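Local coordinates for penicillin-binding protein 1A (Mycobacterium tuberculosis, PDB 5CXW) that builds cross-linked peptidoglycan for the mycobacterial cell wall, this piece carrying the penicillin-sensitive transpeptidase domain, here acylated by penicillin V, at residues A[93-98]-A[304-308]; A[97-103]-A[150-155]; A[146-150]-A[270-276]; A[291-295]-A[338-342]. The contacts are given in a common frame with arbitrary orientation. Numbering follows the deposited sequence.

Contact 1: residues A[93-98]-A[304-308]; sequences LQTGSS and KDAWM. With 35P ((2R,4S)-5,5-dimethyl-2-{(1R)-2-oxo-1-[(phenoxyacetyl)amino]ethyl}-1,3-thiazolidine-4-carboxylic acid), chain C; PEG (di(hydroxyethyl)ether), chain D.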
# COMPACT_ATOMS: atom_id res chain seq x y z
N LEU A 93 -6.65 -0.05 -9.07
CA LEU A 93 -5.84 -1.18 -9.38
C LEU A 93 -6.11 -2.36 -8.44
O LEU A 93 -6.25 -2.16 -7.25
CB LEU A 93 -4.36 -0.79 -9.33
CG LEU A 93 -3.90 0.27 -10.33
CD1 LEU A 93 -2.48 0.78 -10.01
CD2 LEU A 93 -3.96 -0.29 -11.76
N GLN A 94 -6.05 -3.59 -8.97
CA GLN A 94 -6.07 -4.75 -8.08
C GLN A 94 -4.76 -4.83 -7.32
O GLN A 94 -3.68 -4.61 -7.89
CB GLN A 94 -6.27 -6.07 -8.86
CG GLN A 94 -7.58 -6.07 -9.64
CD GLN A 94 -7.79 -7.39 -10.31
OE1 GLN A 94 -6.98 -7.79 -11.13
NE2 GLN A 94 -8.84 -8.08 -9.96
N THR A 95 -4.85 -5.13 -6.04
CA THR A 95 -3.69 -5.14 -5.11
C THR A 95 -3.09 -6.50 -4.83
O THR A 95 -1.97 -6.59 -4.22
CB THR A 95 -4.12 -4.52 -3.77
OG1 THR A 95 -5.28 -5.21 -3.30
CG2 THR A 95 -4.43 -3.07 -3.97
N GLY A 96 -3.82 -7.58 -5.20
CA GLY A 96 -3.37 -8.90 -4.94
C GLY A 96 -3.11 -9.08 -3.45
O GLY A 96 -3.83 -8.52 -2.62
N SER A 97 -2.07 -9.84 -3.14
CA SER A 97 -1.80 -10.26 -1.77
C SER A 97 -1.41 -9.13 -0.84
O SER A 97 -1.36 -9.37 0.37
CB SER A 97 -0.71 -11.29 -1.74
OG SER A 97 -1.12 -12.49 -2.42
N SER A 98 -1.16 -7.93 -1.35
CA SER A 98 -0.86 -6.82 -0.45
C SER A 98 -2.08 -6.47 0.39
O SER A 98 -1.95 -5.82 1.44
CB SER A 98 -0.31 -5.62 -1.20
OG SER A 98 -1.23 -5.04 -2.10
N LYS A 304 -0.25 -9.80 -13.81
CA LYS A 304 -0.81 -8.60 -14.33
C LYS A 304 -0.33 -7.36 -13.62
O LYS A 304 0.09 -6.41 -14.27
CB LYS A 304 -2.34 -8.64 -14.32
CG LYS A 304 -3.00 -7.39 -14.91
CD LYS A 304 -4.48 -7.59 -15.19
CE LYS A 304 -5.31 -7.71 -13.91
NZ LYS A 304 -5.53 -6.41 -13.15
N ASP A 305 -0.37 -7.37 -12.30
CA ASP A 305 0.05 -6.26 -11.46
C ASP A 305 1.00 -6.80 -10.41
O ASP A 305 0.84 -7.91 -9.91
CB ASP A 305 -1.08 -5.60 -10.67
CG ASP A 305 -2.30 -5.28 -11.49
OD1 ASP A 305 -3.15 -6.16 -11.66
OD2 ASP A 305 -2.39 -4.11 -11.96
N ALA A 306 2.00 -6.02 -10.08
CA ALA A 306 3.00 -6.41 -9.11
C ALA A 306 3.19 -5.30 -8.12
O ALA A 306 3.32 -4.15 -8.52
CB ALA A 306 4.27 -6.77 -9.82
N TRP A 307 3.19 -5.62 -6.83
CA TRP A 307 3.23 -4.65 -5.78
C TRP A 307 4.29 -4.92 -4.69
O TRP A 307 4.52 -6.08 -4.31
CB TRP A 307 1.91 -4.66 -5.01
CG TRP A 307 0.70 -4.15 -5.71
CD1 TRP A 307 -0.05 -4.82 -6.66
CD2 TRP A 307 0.14 -2.85 -5.56
NE1 TRP A 307 -1.10 -3.98 -7.08
CE2 TRP A 307 -1.03 -2.80 -6.38
CE3 TRP A 307 0.45 -1.74 -4.76
CZ2 TRP A 307 -1.84 -1.69 -6.44
CZ3 TRP A 307 -0.38 -0.61 -4.80
CH2 TRP A 307 -1.51 -0.59 -5.65
N MET A 308 4.83 -3.86 -4.11
CA MET A 308 5.50 -3.93 -2.83
C MET A 308 5.08 -2.73 -2.04
O MET A 308 5.24 -1.57 -2.51
CB MET A 308 7.03 -3.95 -2.97
CG MET A 308 7.81 -3.96 -1.65
SD MET A 308 7.28 -5.31 -0.56
CE MET A 308 8.84 -6.12 -0.15
C24 35P C . -2.37 -17.33 -10.17
C23 35P C . -2.26 -17.63 -11.53
C22 35P C . -1.46 -16.87 -12.35
C21 35P C . -0.74 -15.79 -11.85
C20 35P C . -0.83 -15.47 -10.51
C19 35P C . -1.64 -16.26 -9.66
O1 35P C . -1.77 -16.01 -8.31
C2 35P C . -0.86 -15.10 -7.70
C3 35P C . -0.99 -15.23 -6.20
O18 35P C . -1.37 -16.28 -5.70
N4 35P C . -0.63 -14.14 -5.53
C5 35P C . -0.64 -14.10 -4.08
C6 35P C . -0.78 -12.70 -3.68
O17 35P C . -0.53 -11.71 -4.40
C8 35P C . 0.69 -14.67 -3.41
N7 35P C . 1.42 -13.47 -3.17
S11 35P C . 1.74 -15.67 -4.32
C10 35P C . 3.06 -14.56 -4.50
C12 35P C . 3.58 -14.57 -5.94
C15 35P C . 4.23 -14.86 -3.61
C9 35P C . 2.42 -13.20 -4.19
C13 35P C . 3.27 -12.06 -3.75
O14 35P C . 3.36 -11.86 -2.50
O16 35P C . 3.80 -11.36 -4.64
O2 PEG D . -8.49 -6.13 -13.54
C3 PEG D . -9.35 -5.01 -13.76
C4 PEG D . -9.22 -4.10 -12.57
O4 PEG D . -10.34 -4.30 -11.75
O HOH W 1 -5.31 -3.90 -11.78
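The indole of Trp-307 reaches out of a sheet strand to hold the approach to the nucleophile by a backbone carbonyl: its NE1 donates to Gln-94 O at 2.8 Å. In this transpeptidase domain, of the beta-lactamase and penicillin-binding protein superfamily, 93-98 is the run into the SxxK motif, and 304-308 belongs to strand 303-312 of the five-stranded antiparallel sheet. Tryptophan suits the place because it offers one donor and a broad apolar surface. Thr-95 CA and Ser-98 OG lie over one face of the ring, Thr-95 CG2 makes an off-centre CH-pi contact with its six-membered ring, and Leu-93 CB meets the edge at CZ2, 3.9 Å away. Helix 211-222 also packs on the indole through Val-211 and Met-214. At the more exposed end, the long flexible Lys-304 donates a hydrogen bond from NZ to Gln-94 OE1 at 2.8 Å and forms a salt bridge with neighbouring Asp-305 OD1, which is also hydrogen-bonded to Thr-295 OG1. Water 1 joins Gln-94 N to Asp-305 OD2. Gly-96, at phi 56°, turns the chain toward Ser-97 where a side chain would crowd the ligand. Ser-97 is acylated by the penicillin: Ser-97 OG is bonded to 35P C6 at 1.3 Å, while Ser-97 N donates to 35P O17 at 2.7 Å, as in an oxyanion hole.

Contact 2: residues A[97-103]-A[150-155]; sequences SSFKVFA and SLNTSY. With 35P ((2R,4S)-5,5-dimethyl-2-{(1R)-2-oxo-1-[(phenoxyacetyl)amino]ethyl}-1,3-thiazolidine-4-carboxylic acid), chain C.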
# COMPACT_ATOMS: atom_id res chain seq x y z
N SER A 97 -2.07 -9.84 -3.14
CA SER A 97 -1.80 -10.26 -1.77
C SER A 97 -1.41 -9.13 -0.84
O SER A 97 -1.36 -9.37 0.37
CB SER A 97 -0.71 -11.29 -1.74
OG SER A 97 -1.12 -12.49 -2.42
N SER A 98 -1.16 -7.93 -1.35
CA SER A 98 -0.86 -6.82 -0.45
C SER A 98 -2.08 -6.47 0.39
O SER A 98 -1.95 -5.82 1.44
CB SER A 98 -0.31 -5.62 -1.20
OG SER A 98 -1.23 -5.04 -2.10
N PHE A 99 -3.27 -6.93 -0.04
CA PHE A 99 -4.48 -6.64 0.69
C PHE A 99 -4.66 -7.60 1.89
O PHE A 99 -5.52 -7.32 2.79
CB PHE A 99 -5.70 -6.74 -0.22
CG PHE A 99 -6.69 -5.64 0.03
CD1 PHE A 99 -6.39 -4.36 -0.34
CD2 PHE A 99 -7.90 -5.88 0.66
CE1 PHE A 99 -7.23 -3.33 -0.09
CE2 PHE A 99 -8.78 -4.82 0.88
CZ PHE A 99 -8.44 -3.56 0.52
N LYS A 100 -3.86 -8.69 1.97
CA LYS A 100 -4.03 -9.64 3.05
C LYS A 100 -3.86 -9.03 4.44
O LYS A 100 -4.40 -9.56 5.43
CB LYS A 100 -3.03 -10.83 2.93
CG LYS A 100 -3.34 -11.75 1.78
CD LYS A 100 -2.32 -12.85 1.60
CE LYS A 100 -2.71 -13.64 0.38
NZ LYS A 100 -1.68 -14.57 0.07
N VAL A 101 -3.04 -7.99 4.53
CA VAL A 101 -2.75 -7.35 5.82
C VAL A 101 -4.03 -6.86 6.44
O VAL A 101 -4.15 -6.82 7.66
CB VAL A 101 -1.69 -6.21 5.76
CG1 VAL A 101 -0.43 -6.71 5.14
CG2 VAL A 101 -2.24 -4.96 5.08
N PHE A 102 -5.04 -6.52 5.63
CA PHE A 102 -6.31 -6.04 6.22
C PHE A 102 -7.14 -7.16 6.78
O PHE A 102 -7.89 -6.94 7.75
CB PHE A 102 -7.09 -5.17 5.20
CG PHE A 102 -6.25 -4.05 4.70
CD1 PHE A 102 -5.71 -3.13 5.61
CD2 PHE A 102 -5.92 -3.92 3.38
CE1 PHE A 102 -4.86 -2.12 5.18
CE2 PHE A 102 -5.07 -2.89 2.96
CZ PHE A 102 -4.53 -2.00 3.86
N ALA A 103 -7.03 -8.36 6.20
CA ALA A 103 -7.61 -9.53 6.84
C ALA A 103 -6.95 -9.81 8.17
O ALA A 103 -7.57 -10.22 9.15
CB ALA A 103 -7.58 -10.75 5.96
N SER A 150 2.75 -15.87 1.97
CA SER A 150 1.64 -15.36 1.18
C SER A 150 0.74 -16.48 0.66
O SER A 150 0.57 -16.67 -0.54
CB SER A 150 2.12 -14.42 0.08
OG SER A 150 1.04 -13.53 -0.20
N LEU A 151 0.24 -17.24 1.62
CA LEU A 151 -0.63 -18.35 1.26
C LEU A 151 -2.06 -17.92 1.05
O LEU A 151 -2.73 -17.54 2.00
CB LEU A 151 -0.51 -19.46 2.30
CG LEU A 151 0.94 -19.92 2.54
CD1 LEU A 151 0.92 -20.95 3.68
CD2 LEU A 151 1.56 -20.47 1.31
N ASN A 152 -2.54 -18.00 -0.18
CA ASN A 152 -3.93 -17.64 -0.53
C ASN A 152 -4.93 -18.51 0.24
O ASN A 152 -5.98 -18.03 0.69
CB ASN A 152 -4.20 -17.82 -2.00
CG ASN A 152 -3.62 -16.73 -2.85
OD1 ASN A 152 -2.80 -15.90 -2.42
ND2 ASN A 152 -4.04 -16.76 -4.15
N THR A 153 -4.64 -19.80 0.33
CA THR A 153 -5.60 -20.75 0.90
C THR A 153 -5.80 -20.40 2.39
O THR A 153 -6.94 -20.29 2.90
CB THR A 153 -5.09 -22.17 0.74
OG1 THR A 153 -3.80 -22.24 1.33
CG2 THR A 153 -5.05 -22.60 -0.72
N SER A 154 -4.69 -20.18 3.10
CA SER A 154 -4.76 -19.90 4.53
C SER A 154 -5.51 -18.60 4.81
O SER A 154 -6.32 -18.50 5.74
CB SER A 154 -3.33 -19.73 5.05
OG SER A 154 -2.52 -20.89 4.79
N TYR A 155 -5.25 -17.59 3.98
CA TYR A 155 -5.88 -16.26 4.16
C TYR A 155 -7.38 -16.33 3.80
O TYR A 155 -8.18 -15.59 4.37
CB TYR A 155 -5.07 -15.11 3.47
CG TYR A 155 -4.17 -14.57 4.55
CD1 TYR A 155 -3.03 -15.26 4.98
CD2 TYR A 155 -4.51 -13.45 5.25
CE1 TYR A 155 -2.28 -14.84 6.08
CE2 TYR A 155 -3.81 -12.99 6.35
CZ TYR A 155 -2.69 -13.68 6.78
OH TYR A 155 -2.03 -13.28 7.90
C24 35P C . -2.37 -17.33 -10.17
C23 35P C . -2.26 -17.63 -11.53
C22 35P C . -1.46 -16.87 -12.35
C21 35P C . -0.74 -15.79 -11.85
C20 35P C . -0.83 -15.47 -10.51
C19 35P C . -1.64 -16.26 -9.66
O1 35P C . -1.77 -16.01 -8.31
C2 35P C . -0.86 -15.10 -7.70
C3 35P C . -0.99 -15.23 -6.20
O18 35P C . -1.37 -16.28 -5.70
N4 35P C . -0.63 -14.14 -5.53
C5 35P C . -0.64 -14.10 -4.08
C6 35P C . -0.78 -12.70 -3.68
O17 35P C . -0.53 -11.71 -4.40
C8 35P C . 0.69 -14.67 -3.41
N7 35P C . 1.42 -13.47 -3.17
S11 35P C . 1.74 -15.67 -4.32
C10 35P C . 3.06 -14.56 -4.50
C12 35P C . 3.58 -14.57 -5.94
C15 35P C . 4.23 -14.86 -3.61
C9 35P C . 2.42 -13.20 -4.19
C13 35P C . 3.27 -12.06 -3.75
O14 35P C . 3.36 -11.86 -2.50
O16 35P C . 3.80 -11.36 -4.64
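This is the heart of the transpeptidase active site, where the SxxK motif, Ser-97 to Lys-100, meets the SxN motif, Ser-150 to Asn-152. The extended side chain of Lys-100 carries NZ into the polar pocket, where it donates to Ser-150 OG at 2.9 Å and to Asn-152 OD1 at 3.0 Å; a weak bond also joins Lys-100 NZ to Ser-97 OG at 3.3 Å. A lysine fits because its long aliphatic arm can cross buried ground and deliver a multiple donor beside the nucleophile. Ser-97 OG carries the acyl group, bonded to 35P C6 at 1.3 Å. Ser-150 OG accepts a hydrogen bond from 35P N7 at 3.0 Å and is also hydrogen-bonded to Lys-291 NZ, while Asn-152 ND2 makes a weak hydrogen bond to 35P O18 at 3.1 Å. Ser-150, with positive phi, ends the preceding helix as the C-prime residue of a Schellman motif. Tyr-155 CD2 packs on Lys-100 CB at 3.8 Å, and Ala-103 meets the ring's edge. Helix 100-109 thus lies against the start of helix 152-161, with Leu-147 of helix 143-149 touching both Lys-100 and Tyr-155, and helices 165-176 and 211-222 packing against Phe-102.

Contact 3: residues A[146-150]-A[270-276]; sequences ALKMS and MEPIAGY. With 35P ((2R,4S)-5,5-dimethyl-2-{(1R)-2-oxo-1-[(phenoxyacetyl)amino]ethyl}-1,3-thiazolidine-4-carboxylic acid), chain C.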
# COMPACT_ATOMS: atom_id res chain seq x y z
N ALA A 146 1.82 -17.69 7.41
CA ALA A 146 1.07 -17.69 6.15
C ALA A 146 1.10 -16.31 5.49
O ALA A 146 0.99 -16.26 4.29
CB ALA A 146 -0.38 -18.15 6.37
N LEU A 147 1.28 -15.24 6.25
CA LEU A 147 1.37 -13.92 5.63
C LEU A 147 2.72 -13.81 4.89
O LEU A 147 2.80 -13.35 3.73
CB LEU A 147 1.26 -12.78 6.63
CG LEU A 147 1.23 -11.37 6.02
CD1 LEU A 147 -0.12 -11.06 5.30
CD2 LEU A 147 1.47 -10.36 7.12
N LYS A 148 3.78 -14.20 5.59
CA LYS A 148 5.15 -14.17 5.00
C LYS A 148 5.18 -15.01 3.73
O LYS A 148 5.68 -14.58 2.70
CB LYS A 148 6.16 -14.62 6.04
CG LYS A 148 7.59 -14.66 5.52
CD LYS A 148 8.58 -15.12 6.59
CE LYS A 148 8.42 -16.54 7.05
NZ LYS A 148 9.27 -16.77 8.29
N MET A 149 4.66 -16.24 3.79
CA MET A 149 4.69 -17.13 2.62
C MET A 149 3.64 -16.76 1.58
O MET A 149 3.64 -17.29 0.45
CB MET A 149 4.49 -18.58 3.06
CG MET A 149 5.65 -19.10 3.86
SD MET A 149 5.28 -20.79 4.47
CE MET A 149 5.30 -21.63 2.91
N SER A 150 2.75 -15.87 1.97
CA SER A 150 1.64 -15.36 1.18
C SER A 150 0.74 -16.48 0.66
O SER A 150 0.57 -16.67 -0.54
CB SER A 150 2.12 -14.42 0.08
OG SER A 150 1.04 -13.53 -0.20
N MET A 270 4.93 -8.60 9.58
CA MET A 270 5.46 -8.05 8.32
C MET A 270 6.96 -7.82 8.36
O MET A 270 7.58 -7.66 7.31
CB MET A 270 4.76 -6.75 7.96
CG MET A 270 3.33 -7.02 7.63
SD MET A 270 2.37 -5.49 7.46
CE MET A 270 3.12 -4.85 5.95
N GLU A 271 7.54 -7.79 9.55
CA GLU A 271 9.00 -7.46 9.68
C GLU A 271 9.91 -8.31 8.83
O GLU A 271 10.82 -7.78 8.22
CB GLU A 271 9.46 -7.49 11.12
CG GLU A 271 9.16 -6.21 11.88
CD GLU A 271 9.71 -6.26 13.30
OE1 GLU A 271 9.02 -6.77 14.17
OE2 GLU A 271 10.81 -5.79 13.56
N PRO A 272 9.67 -9.65 8.76
CA PRO A 272 10.63 -10.47 8.01
C PRO A 272 10.44 -10.40 6.48
O PRO A 272 11.11 -11.12 5.73
CB PRO A 272 10.32 -11.90 8.48
CG PRO A 272 9.00 -11.86 9.12
CD PRO A 272 8.75 -10.45 9.60
N ILE A 273 9.34 -9.74 6.04
CA ILE A 273 8.92 -9.92 4.62
C ILE A 273 9.80 -9.21 3.60
O ILE A 273 10.00 -9.75 2.55
CB ILE A 273 7.39 -9.63 4.45
CG1 ILE A 273 6.63 -10.58 5.36
CG2 ILE A 273 6.95 -9.69 2.99
CD1 ILE A 273 5.10 -10.41 5.31
N ALA A 274 10.38 -8.04 3.88
CA ALA A 274 11.26 -7.45 2.87
C ALA A 274 12.44 -8.40 2.52
O ALA A 274 12.81 -8.60 1.37
CB ALA A 274 11.76 -6.11 3.38
N GLY A 275 13.02 -8.98 3.54
CA GLY A 275 14.09 -9.96 3.34
C GLY A 275 13.66 -11.26 2.72
O GLY A 275 14.32 -11.76 1.83
N TYR A 276 12.53 -11.78 3.16
CA TYR A 276 11.95 -12.97 2.57
C TYR A 276 11.65 -12.79 1.09
O TYR A 276 11.73 -13.76 0.31
CB TYR A 276 10.71 -13.37 3.34
CG TYR A 276 10.09 -14.66 2.92
CD1 TYR A 276 10.57 -15.85 3.42
CD2 TYR A 276 9.06 -14.69 2.01
CE1 TYR A 276 10.02 -17.06 3.02
CE2 TYR A 276 8.52 -15.91 1.58
CZ TYR A 276 8.98 -17.07 2.10
OH TYR A 276 8.46 -18.30 1.69
C24 35P C . -2.37 -17.33 -10.17
C23 35P C . -2.26 -17.63 -11.53
C22 35P C . -1.46 -16.87 -12.35
C21 35P C . -0.74 -15.79 -11.85
C20 35P C . -0.83 -15.47 -10.51
C19 35P C . -1.64 -16.26 -9.66
O1 35P C . -1.77 -16.01 -8.31
C2 35P C . -0.86 -15.10 -7.70
C3 35P C . -0.99 -15.23 -6.20
O18 35P C . -1.37 -16.28 -5.70
N4 35P C . -0.63 -14.14 -5.53
C5 35P C . -0.64 -14.10 -4.08
C6 35P C . -0.78 -12.70 -3.68
O17 35P C . -0.53 -11.71 -4.40
C8 35P C . 0.69 -14.67 -3.41
N7 35P C . 1.42 -13.47 -3.17
S11 35P C . 1.74 -15.67 -4.32
C10 35P C . 3.06 -14.56 -4.50
C12 35P C . 3.58 -14.57 -5.94
C15 35P C . 4.23 -14.86 -3.61
C9 35P C . 2.42 -13.20 -4.19
C13 35P C . 3.27 -12.06 -3.75
O14 35P C . 3.36 -11.86 -2.50
O16 35P C . 3.80 -11.36 -4.64
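The last turn of helix 143-149 and the bend joining helix 260-270 to the short helix 273-276 come closest at Lys-148 and Ile-273, whose CA atoms are 5.7 Å apart; no hydrogen bond crosses between the segments. Ile-273 CD1 lies 3.8 Å from Lys-148 CA and 4.1 Å from Leu-147 CG, its slim extended branch fitting against the helix. Leu-147 CD2 meets Met-270 CG at 3.9 Å, two flexible apolar chains filling a buried corner beside Lys-291. This is plain packing in the transpeptidase fold, tying the helix that ends in a Schellman motif at Ser-150, a residue of the penicillin pocket, to the segment leading toward strand 289-296. Farther out, the partly exposed Lys-148 uses its aliphatic stem: CG stands over the face of the Tyr-276 ring in a CH-pi contact, 3.8 Å from the centroid. Tyrosine suits this exposed position: its flat ring covers the lysine stem, and its polar hydroxyl is compatible with the surface. Met-149 CG lies 3.6 Å from Tyr-276 OH.

Contact 4: residues A[291-295]-A[338-342]; sequences KTGTT and IYGSG. With 35P ((2R,4S)-5,5-dimethyl-2-{(1R)-2-oxo-1-[(phenoxyacetyl)amino]ethyl}-1,3-thiazolidine-4-carboxylic acid), chain C.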
# COMPACT_ATOMS: atom_id res chain seq x y z
N LYS A 291 4.88 -5.97 2.53
CA LYS A 291 4.08 -7.05 1.95
C LYS A 291 4.07 -6.89 0.43
O LYS A 291 3.78 -5.83 -0.07
CB LYS A 291 2.66 -7.09 2.51
CG LYS A 291 1.85 -8.28 1.99
CD LYS A 291 2.30 -9.63 2.57
CE LYS A 291 1.60 -10.81 1.87
NZ LYS A 291 2.19 -11.09 0.55
N THR A 292 4.37 -7.98 -0.26
CA THR A 292 4.31 -8.03 -1.70
C THR A 292 2.90 -8.43 -2.17
O THR A 292 2.10 -9.05 -1.42
CB THR A 292 5.25 -9.09 -2.26
OG1 THR A 292 5.03 -10.32 -1.57
CG2 THR A 292 6.73 -8.61 -2.16
N GLY A 293 2.63 -8.17 -3.44
CA GLY A 293 1.44 -8.70 -4.11
C GLY A 293 1.70 -8.98 -5.57
O GLY A 293 2.47 -8.25 -6.17
N THR A 294 1.05 -9.99 -6.13
CA THR A 294 1.15 -10.28 -7.56
C THR A 294 -0.22 -10.80 -8.01
O THR A 294 -0.72 -11.76 -7.44
CB THR A 294 2.18 -11.38 -7.84
OG1 THR A 294 3.46 -11.10 -7.25
CG2 THR A 294 2.36 -11.49 -9.35
N THR A 295 -0.85 -10.09 -8.93
CA THR A 295 -2.16 -10.51 -9.48
C THR A 295 -2.02 -11.37 -10.73
O THR A 295 -1.03 -11.30 -11.48
CB THR A 295 -3.07 -9.32 -9.78
OG1 THR A 295 -2.54 -8.58 -10.83
CG2 THR A 295 -3.17 -8.38 -8.61
N ILE A 338 7.12 -10.90 -13.88
CA ILE A 338 7.36 -9.87 -12.82
C ILE A 338 6.43 -10.15 -11.67
O ILE A 338 5.19 -10.13 -11.84
CB ILE A 338 7.19 -8.46 -13.35
CG1 ILE A 338 8.30 -8.21 -14.40
CG2 ILE A 338 7.35 -7.42 -12.25
CD1 ILE A 338 8.20 -6.87 -15.13
N TYR A 339 7.03 -10.43 -10.50
CA TYR A 339 6.27 -10.56 -9.24
C TYR A 339 6.52 -9.39 -8.31
O TYR A 339 7.44 -8.62 -8.51
CB TYR A 339 6.78 -11.83 -8.51
CG TYR A 339 6.54 -13.14 -9.23
CD1 TYR A 339 5.39 -13.83 -9.05
CD2 TYR A 339 7.48 -13.63 -10.13
CE1 TYR A 339 5.16 -15.02 -9.75
CE2 TYR A 339 7.26 -14.80 -10.81
CZ TYR A 339 6.11 -15.47 -10.59
OH TYR A 339 5.88 -16.64 -11.28
N GLY A 340 5.74 -9.26 -7.26
CA GLY A 340 5.96 -8.22 -6.23
C GLY A 340 7.38 -8.16 -5.71
O GLY A 340 7.92 -7.08 -5.50
N SER A 341 7.99 -9.33 -5.56
CA SER A 341 9.40 -9.45 -5.11
C SER A 341 10.45 -9.07 -6.13
O SER A 341 11.65 -9.10 -5.79
CB SER A 341 9.65 -10.87 -4.61
OG SER A 341 9.49 -11.76 -5.72
N GLY A 342 10.02 -8.75 -7.34
CA GLY A 342 10.90 -8.32 -8.39
C GLY A 342 10.97 -6.82 -8.50
O GLY A 342 11.25 -6.12 -7.51
C24 35P C . -2.37 -17.33 -10.17
C23 35P C . -2.26 -17.63 -11.53
C22 35P C . -1.46 -16.87 -12.35
C21 35P C . -0.74 -15.79 -11.85
C20 35P C . -0.83 -15.47 -10.51
C19 35P C . -1.64 -16.26 -9.66
O1 35P C . -1.77 -16.01 -8.31
C2 35P C . -0.86 -15.10 -7.70
C3 35P C . -0.99 -15.23 -6.20
O18 35P C . -1.37 -16.28 -5.70
N4 35P C . -0.63 -14.14 -5.53
C5 35P C . -0.64 -14.10 -4.08
C6 35P C . -0.78 -12.70 -3.68
O17 35P C . -0.53 -11.71 -4.40
C8 35P C . 0.69 -14.67 -3.41
N7 35P C . 1.42 -13.47 -3.17
S11 35P C . 1.74 -15.67 -4.32
C10 35P C . 3.06 -14.56 -4.50
C12 35P C . 3.58 -14.57 -5.94
C15 35P C . 4.23 -14.86 -3.61
C9 35P C . 2.42 -13.20 -4.19
C13 35P C . 3.27 -12.06 -3.75
O14 35P C . 3.36 -11.86 -2.50
O16 35P C . 3.80 -11.36 -4.64
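A strand-to-loop contact at the edge of the active-site sheet brings the KTG motif, Lys-291 to Gly-293, against the loop 338-342 that leads into helix 343-356. The two run nearly antiparallel, 160° apart over their touching parts, yet a single hydrogen bond joins the two segments: Gly-340 N donates to Thr-294 OG1 at 2.9 Å, almost straight at 170°. Threonine serves well here, since the same hydroxyl donates to the penicillin carboxylate, Thr-294 OG1 to 35P O16 at 2.6 Å. Its backbone works too: Thr-294 N donates to 35P O17 at 2.9 Å, probably as the second oxyanion-hole amide, and Thr-294 O accepts from 35P N4 at 3.1 Å, in the manner of a substrate strand. Thr-292 OG1 makes a very short bond of 2.5 Å to 35P O14, and its CG2 packs on Gly-340 C at 3.6 Å. Gly-340 must be small, for a CB would clash with Gly-293 O and Thr-292 CB. A type I turn from Tyr-339 to Gly-342 folds the loop, and Tyr-339 CD1 touches the penicillin methyl 35P C12 at 3.7 Å. Lys-291 NZ donates to Thr-292 O at 2.8 Å and is also hydrogen-bonded to Ser-150 OG. Strand 289-296 pairs with strand 303-312, whose Asn-303 ND2 hydrogen-bonds Ile-338 O, while Gly-340 O accepts from Ser-345 OG of helix 343-356.

How the contacts relate
Contacts 2 and 4 are buried, whereas contacts 1 and 3 each run from the interior toward the surface. Contacts 1 and 2 share Ser-97 and Ser-98; contacts 2 and 3 share Ser-150; contacts 1 and 4 occupy neighbouring strands of one sheet, joined by Trp-307 N to Gly-293 O at 2.8 Å. Their chemistry follows their place: contact 2 is a buried lysine-centred polar network, contact 4 presents hydroxyls and backbone to the ligand, contact 1 combines an indole with a salt bridge, and contact 3 is apolar. Lys-291 of contact 4 hydrogen-bonds Ser-150 OG and packs on Ile-273, so it touches both contacts 2 and 3; the SxxK, SxN and KTG motifs all border the same penicillin.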